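Local coordinates for protein AlkZ (Streptomyces sahachiroi, PDB 5UUJ) that belongs to the AlkZ-like family of DNA glycosylases, which is grouped with the helix-turn-helix proteins, at residues A[12-20]-A[215-223]; A[92-100]-A[201-211]. All coordinates share one frame; numbering follows the deposited sequence.

Contact 1: residues A[12-20]-A[215-223]; sequences VFAWRMQRQ and YLGAYGPAT
Arg16 sets its CG opposite its own carbonyl carbon (chi1 -74°) and then runs extended from CG to NE, a reach that brings the guanidinium group to the backbone of Gly220 and Pro221. Arg19 starts with the same first torsion but bends at both chi2 and chi3, curling NE onto Gly217. The two arginines thus use one backbone in different ways. Arg16 NE donates to Gly220 O (2.9 Å) from above the carbonyl plane, while Arg16 NH2 donates to Pro221 O (2.9 Å) in a more bent bond, 131° at the hydrogen; both oxygens lie close to the guanidinium plane. Arg19 NE meets Gly217 O in the carbonyl plane at 2.8 Å, and the bond is nearly straight (172°). Beyond the helix, Gln20 NE2 reaches Ala218 O (3.0 Å); the Gln20 and Tyr219 side chains cross at about a right angle, with the amide plane steeply inclined to the ring, and the hydroxyl of Tyr219 bonds Leu37 O.

Apolar groups fill in between. The Trp15 ring puts its CH2 edge 3.5 Å from Leu216 O, in the ring plane, while its NE1 is held by Glu271 and CG of Arg19 lies over one face. Val12 and Pro221 meet tip to tip, CG1 to CD at 3.5 Å, with Pro221 turned by a cis peptide bond. Gly220 suits the bend because a side chain there would crowd Leu216 O.

The acceptors are all main-chain carbonyls at or just beyond the last turn of helix 204-219, where few backbone N-H groups remain to meet them. Long donors on helix 9-19 and just after its end are well matched to that need, and the two positive charges are probably favoured further by the negative end of the helix dipole.

Contact 2: residues A[92-100]-A[201-211]; sequences GPYLSLMAN and MPEPDEAAPTV
Helices 92-100 and 204-211 cross with axes 8.5 Å apart and N-to-C directions at 122°, and the backbones come within 4.6 Å between Pro93 CA and Ala207 CA. Small or compact residues suit so close a crossing: the Ala207 methyl lies against the Pro93 backbone and ring, and Val211 CG2 packs on Pro93 CB at 3.8 Å. Beside them Leu97 sets its two methyls into a hole on the second helix, with CD1 3.7 Å from Ala207 CB and CD2 meeting Val211 tip to tip, 3.8 Å from its CB.

Ser96 supplies the polar link. Its OG stands opposite its own backbone N (chi1 176°) and donates to Pro202 O at 2.7 Å, fastening the loop that leads into the second helix. Pro204 fits the first turn of that helix, where no N-H is required, and offers its ring to the Asn100 side chain. On the other flank the selenomethionine Met201 lays SE against Leu95 CB (4.1 Å). Trp244 of helix 238-248 touches Leu97, Asn100 and Ala208.

Leu97 seated among Pro204, Ala207, Ala208 and Val211 is a local knob-into-hole contact between two crossed helices in the helical part of this AlkZ-like protein.

From the N terminus, helix 9-19 comes first and waits through nearly 200 residues for its partner, so contact 1 closes the long outer loop at 215-223. Within that loop, helix 91-100 meets 201-211 about 100 residues later, and contact 2 is therefore nested inside contact 1 without crossing it. Helix 204-219 is common to both: its N-terminal half serves contact 2 and its C-terminal end serves contact 1, with the two centres about 21 Å apart. One helix, kinked near Pro209, thereby joins the helix at the start of the chain to helix 91-100, although the contacts have no further touch with each other.

Contact 1: residues A[12-20]-A[215-223]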
# COMPACT_ATOMS: atom_id res chain seq x y z
N VAL A 12 -5.83 14.89 13.90
CA VAL A 12 -5.43 13.59 13.38
C VAL A 12 -4.85 13.72 11.97
O VAL A 12 -3.82 13.12 11.67
CB VAL A 12 -6.62 12.60 13.38
CG1 VAL A 12 -6.29 11.33 12.59
CG2 VAL A 12 -7.01 12.24 14.81
N PHE A 13 -5.50 14.51 11.12
CA PHE A 13 -5.05 14.67 9.74
C PHE A 13 -3.65 15.28 9.69
O PHE A 13 -2.79 14.82 8.94
CB PHE A 13 -6.02 15.55 8.95
CG PHE A 13 -7.40 14.97 8.82
CD1 PHE A 13 -7.61 13.60 8.86
CD2 PHE A 13 -8.49 15.80 8.66
CE1 PHE A 13 -8.88 13.07 8.74
CE2 PHE A 13 -9.77 15.28 8.54
CZ PHE A 13 -9.96 13.92 8.58
N ALA A 14 -3.44 16.32 10.50
CA ALA A 14 -2.14 16.98 10.56
C ALA A 14 -1.06 16.02 11.06
O ALA A 14 0.05 16.00 10.54
CB ALA A 14 -2.21 18.21 11.45
N TRP A 15 -1.40 15.23 12.07
CA TRP A 15 -0.46 14.28 12.64
C TRP A 15 -0.10 13.20 11.62
O TRP A 15 1.07 12.86 11.45
CB TRP A 15 -1.03 13.65 13.91
CG TRP A 15 -0.07 12.69 14.55
CD1 TRP A 15 0.97 13.00 15.38
CD2 TRP A 15 -0.06 11.26 14.40
NE1 TRP A 15 1.62 11.85 15.76
CE2 TRP A 15 1.02 10.78 15.17
CE3 TRP A 15 -0.85 10.35 13.70
CZ2 TRP A 15 1.32 9.42 15.25
CZ3 TRP A 15 -0.54 9.00 13.78
CH2 TRP A 15 0.53 8.55 14.56
N ARG A 16 -1.12 12.67 10.95
CA ARG A 16 -0.91 11.67 9.90
C ARG A 16 0.01 12.21 8.81
O ARG A 16 0.92 11.52 8.36
CB ARG A 16 -2.24 11.22 9.30
CG ARG A 16 -3.05 10.31 10.20
CD ARG A 16 -4.43 10.04 9.61
NE ARG A 16 -5.20 9.13 10.45
CZ ARG A 16 -6.49 8.84 10.26
NH1 ARG A 16 -7.15 9.38 9.25
NH2 ARG A 16 -7.11 8.00 11.07
N MSE A 17 -0.24 13.44 8.38
CA MSE A 17 0.54 14.04 7.31
C MSE A 17 1.98 14.30 7.74
O MSE A 17 2.89 14.31 6.91
CB MSE A 17 -0.10 15.34 6.84
CG MSE A 17 -1.32 15.11 5.97
SE MSE A 17 -1.99 16.76 5.19
CE MSE A 17 -2.54 16.07 3.45
N GLN A 18 2.19 14.50 9.03
CA GLN A 18 3.53 14.61 9.57
C GLN A 18 4.21 13.24 9.49
O GLN A 18 5.34 13.12 9.02
CB GLN A 18 3.50 15.14 11.00
CG GLN A 18 4.85 15.19 11.68
CD GLN A 18 5.10 13.99 12.59
OE1 GLN A 18 6.03 13.21 12.38
NE2 GLN A 18 4.26 13.84 13.61
N ARG A 19 3.51 12.21 9.93
CA ARG A 19 4.06 10.85 9.92
C ARG A 19 4.32 10.35 8.51
O ARG A 19 5.23 9.56 8.29
CB ARG A 19 3.12 9.89 10.66
CG ARG A 19 2.90 10.23 12.12
CD ARG A 19 4.15 10.04 12.95
NE ARG A 19 4.61 8.66 12.95
CZ ARG A 19 5.78 8.26 13.45
NH1 ARG A 19 6.61 9.13 13.99
NH2 ARG A 19 6.11 6.98 13.40
N GLN A 20 3.52 10.81 7.54
CA GLN A 20 3.60 10.32 6.17
C GLN A 20 4.50 11.19 5.28
O GLN A 20 4.47 11.07 4.05
CB GLN A 20 2.20 10.25 5.55
CG GLN A 20 1.31 9.19 6.18
CD GLN A 20 -0.08 9.17 5.56
OE1 GLN A 20 -0.24 9.40 4.36
NE2 GLN A 20 -1.09 8.91 6.38
N TYR A 215 1.10 0.19 11.12
CA TYR A 215 -0.11 0.77 10.57
C TYR A 215 -0.55 2.01 11.35
O TYR A 215 -0.77 3.07 10.76
CB TYR A 215 -1.25 -0.25 10.56
CG TYR A 215 -2.54 0.33 10.03
CD1 TYR A 215 -2.76 0.45 8.67
CD2 TYR A 215 -3.52 0.78 10.90
CE1 TYR A 215 -3.94 0.99 8.18
CE2 TYR A 215 -4.70 1.33 10.42
CZ TYR A 215 -4.90 1.43 9.06
OH TYR A 215 -6.07 1.98 8.59
N LEU A 216 -0.66 1.88 12.66
CA LEU A 216 -1.10 2.99 13.51
C LEU A 216 -0.11 4.14 13.50
O LEU A 216 -0.47 5.29 13.74
CB LEU A 216 -1.32 2.51 14.94
CG LEU A 216 -2.46 1.52 15.18
CD1 LEU A 216 -2.52 1.14 16.65
CD2 LEU A 216 -3.80 2.07 14.71
N GLY A 217 1.15 3.83 13.20
CA GLY A 217 2.20 4.83 13.17
C GLY A 217 2.09 5.78 11.99
O GLY A 217 2.76 6.81 11.96
N ALA A 218 1.26 5.43 11.01
CA ALA A 218 1.08 6.25 9.82
C ALA A 218 -0.38 6.69 9.65
O ALA A 218 -0.64 7.79 9.17
CB ALA A 218 1.55 5.50 8.58
N TYR A 219 -1.31 5.82 10.04
CA TYR A 219 -2.73 6.03 9.76
C TYR A 219 -3.60 6.01 11.02
O TYR A 219 -4.83 5.95 10.92
CB TYR A 219 -3.23 4.97 8.78
CG TYR A 219 -2.31 4.77 7.60
CD1 TYR A 219 -2.12 5.77 6.65
CD2 TYR A 219 -1.62 3.57 7.44
CE1 TYR A 219 -1.27 5.58 5.58
CE2 TYR A 219 -0.77 3.38 6.37
CZ TYR A 219 -0.60 4.38 5.44
OH TYR A 219 0.25 4.18 4.38
N GLY A 220 -2.97 6.06 12.18
CA GLY A 220 -3.70 6.13 13.43
C GLY A 220 -4.30 7.51 13.64
O GLY A 220 -3.95 8.45 12.92
N PRO A 221 -5.24 7.65 14.59
CA PRO A 221 -5.86 6.54 15.33
C PRO A 221 -6.79 5.75 14.42
O PRO A 221 -7.26 6.31 13.42
CB PRO A 221 -6.63 7.24 16.45
CG PRO A 221 -6.11 8.65 16.49
CD PRO A 221 -5.69 8.95 15.09
N ALA A 222 -7.06 4.49 14.74
CA ALA A 222 -7.92 3.66 13.90
C ALA A 222 -8.59 2.56 14.70
O ALA A 222 -8.12 2.18 15.78
CB ALA A 222 -7.11 3.07 12.76
N THR A 223 -9.68 2.04 14.16
CA THR A 223 -10.39 0.92 14.77
C THR A 223 -9.84 -0.40 14.25
O THR A 223 -9.08 -0.43 13.27
CB THR A 223 -11.90 0.96 14.48
OG1 THR A 223 -12.12 0.76 13.07
CG2 THR A 223 -12.50 2.30 14.90

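Contact 2: residues A[92-100]-A[201-211]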
# COMPACT_ATOMS: atom_id res chain seq x y z
N GLY A 92 8.30 -9.57 5.99
CA GLY A 92 7.88 -10.78 6.67
C GLY A 92 6.56 -10.70 7.40
O GLY A 92 5.62 -11.42 7.06
N PRO A 93 6.47 -9.83 8.41
CA PRO A 93 5.25 -9.69 9.22
C PRO A 93 4.00 -9.39 8.38
O PRO A 93 2.94 -9.94 8.68
CB PRO A 93 5.58 -8.53 10.15
CG PRO A 93 7.06 -8.60 10.31
CD PRO A 93 7.57 -9.02 8.96
N TYR A 94 4.12 -8.53 7.37
CA TYR A 94 2.98 -8.22 6.51
C TYR A 94 2.51 -9.46 5.76
O TYR A 94 1.31 -9.75 5.72
CB TYR A 94 3.33 -7.13 5.49
CG TYR A 94 3.68 -5.79 6.09
CD1 TYR A 94 2.69 -4.99 6.66
CD2 TYR A 94 4.98 -5.33 6.09
CE1 TYR A 94 3.01 -3.76 7.21
CE2 TYR A 94 5.31 -4.11 6.63
CZ TYR A 94 4.32 -3.32 7.19
OH TYR A 94 4.65 -2.11 7.73
N LEU A 95 3.46 -10.18 5.17
CA LEU A 95 3.14 -11.36 4.36
C LEU A 95 2.55 -12.48 5.21
O LEU A 95 1.62 -13.17 4.78
CB LEU A 95 4.39 -11.85 3.64
CG LEU A 95 5.00 -10.92 2.59
CD1 LEU A 95 6.27 -11.52 2.01
CD2 LEU A 95 4.01 -10.62 1.47
N SER A 96 3.09 -12.67 6.41
CA SER A 96 2.60 -13.69 7.33
C SER A 96 1.12 -13.49 7.65
O SER A 96 0.36 -14.45 7.72
CB SER A 96 3.42 -13.68 8.63
OG SER A 96 2.90 -14.61 9.57
N LEU A 97 0.73 -12.24 7.84
CA LEU A 97 -0.66 -11.92 8.17
C LEU A 97 -1.58 -12.16 6.98
O LEU A 97 -2.75 -12.51 7.15
CB LEU A 97 -0.77 -10.47 8.66
CG LEU A 97 -1.04 -10.30 10.15
CD1 LEU A 97 0.02 -10.99 10.99
CD2 LEU A 97 -1.14 -8.83 10.51
N MSE A 98 -1.07 -11.97 5.77
CA MSE A 98 -1.85 -12.22 4.57
C MSE A 98 -2.06 -13.73 4.38
O MSE A 98 -3.15 -14.17 4.03
CB MSE A 98 -1.18 -11.63 3.32
CG MSE A 98 -1.03 -10.11 3.33
SE MSE A 98 -2.67 -9.16 3.80
CE MSE A 98 -3.88 -9.96 2.49
N ALA A 99 -1.01 -14.51 4.60
CA ALA A 99 -1.11 -15.96 4.52
C ALA A 99 -2.11 -16.49 5.54
O ALA A 99 -2.80 -17.47 5.30
CB ALA A 99 0.26 -16.60 4.73
N ASN A 100 -2.18 -15.81 6.69
CA ASN A 100 -3.08 -16.22 7.76
C ASN A 100 -4.56 -16.14 7.37
O ASN A 100 -5.39 -16.82 7.95
CB ASN A 100 -2.82 -15.36 9.01
CG ASN A 100 -3.74 -15.71 10.17
OD1 ASN A 100 -3.61 -16.78 10.76
ND2 ASN A 100 -4.66 -14.81 10.50
N MSE A 201 10.40 -15.91 8.21
CA MSE A 201 9.06 -15.36 8.36
C MSE A 201 8.43 -15.74 9.70
O MSE A 201 8.50 -16.90 10.11
CB MSE A 201 8.17 -15.82 7.22
CG MSE A 201 7.23 -14.73 6.77
SE MSE A 201 6.70 -14.98 4.93
CE MSE A 201 5.07 -16.00 5.30
N PRO A 202 7.80 -14.77 10.38
CA PRO A 202 7.22 -15.04 11.69
C PRO A 202 5.84 -15.66 11.60
O PRO A 202 5.20 -15.57 10.55
CB PRO A 202 7.14 -13.65 12.32
CG PRO A 202 6.87 -12.76 11.14
CD PRO A 202 7.59 -13.37 9.97
N GLU A 203 5.38 -16.29 12.68
CA GLU A 203 4.01 -16.76 12.76
C GLU A 203 3.09 -15.55 12.89
O GLU A 203 3.54 -14.48 13.29
CB GLU A 203 3.82 -17.72 13.94
CG GLU A 203 4.77 -18.92 13.94
CD GLU A 203 4.52 -19.88 12.79
OE1 GLU A 203 3.52 -19.70 12.06
OE2 GLU A 203 5.32 -20.82 12.62
N PRO A 204 1.81 -15.70 12.54
CA PRO A 204 0.89 -14.55 12.56
C PRO A 204 0.77 -13.87 13.92
O PRO A 204 0.68 -12.65 13.97
CB PRO A 204 -0.45 -15.16 12.13
CG PRO A 204 -0.08 -16.39 11.36
CD PRO A 204 1.16 -16.92 12.02
N ASP A 205 0.75 -14.64 15.01
CA ASP A 205 0.59 -14.06 16.34
C ASP A 205 1.73 -13.10 16.68
O ASP A 205 1.50 -12.03 17.24
CB ASP A 205 0.51 -15.16 17.41
CG ASP A 205 -0.82 -15.89 17.41
OD1 ASP A 205 -1.80 -15.38 16.83
OD2 ASP A 205 -0.88 -16.99 17.99
N GLU A 206 2.96 -13.48 16.35
CA GLU A 206 4.12 -12.66 16.66
C GLU A 206 4.28 -11.50 15.67
O GLU A 206 4.90 -10.49 15.99
CB GLU A 206 5.39 -13.52 16.65
CG GLU A 206 5.34 -14.68 17.62
CD GLU A 206 6.51 -15.63 17.44
OE1 GLU A 206 7.41 -15.32 16.64
OE2 GLU A 206 6.52 -16.69 18.11
N ALA A 207 3.71 -11.66 14.48
CA ALA A 207 3.80 -10.65 13.44
C ALA A 207 2.78 -9.53 13.64
O ALA A 207 3.05 -8.37 13.31
CB ALA A 207 3.58 -11.29 12.09
N ALA A 208 1.62 -9.88 14.17
CA ALA A 208 0.49 -8.95 14.27
C ALA A 208 0.84 -7.63 14.96
O ALA A 208 0.56 -6.57 14.43
CB ALA A 208 -0.66 -9.63 14.99
N PRO A 209 1.46 -7.69 16.16
CA PRO A 209 1.75 -6.41 16.82
C PRO A 209 2.71 -5.52 16.02
O PRO A 209 2.60 -4.30 16.10
CB PRO A 209 2.39 -6.84 18.16
CG PRO A 209 2.81 -8.26 17.96
CD PRO A 209 1.86 -8.85 16.98
N THR A 210 3.61 -6.13 15.26
CA THR A 210 4.53 -5.37 14.41
C THR A 210 3.77 -4.63 13.31
O THR A 210 4.02 -3.45 13.05
CB THR A 210 5.58 -6.29 13.77
OG1 THR A 210 6.27 -7.01 14.79
CG2 THR A 210 6.58 -5.48 12.95
N VAL A 211 2.85 -5.34 12.67
CA VAL A 211 2.06 -4.77 11.59
C VAL A 211 1.13 -3.69 12.13
O VAL A 211 1.02 -2.61 11.55
CB VAL A 211 1.24 -5.87 10.87
CG1 VAL A 211 0.31 -5.28 9.82
CG2 VAL A 211 2.18 -6.88 10.22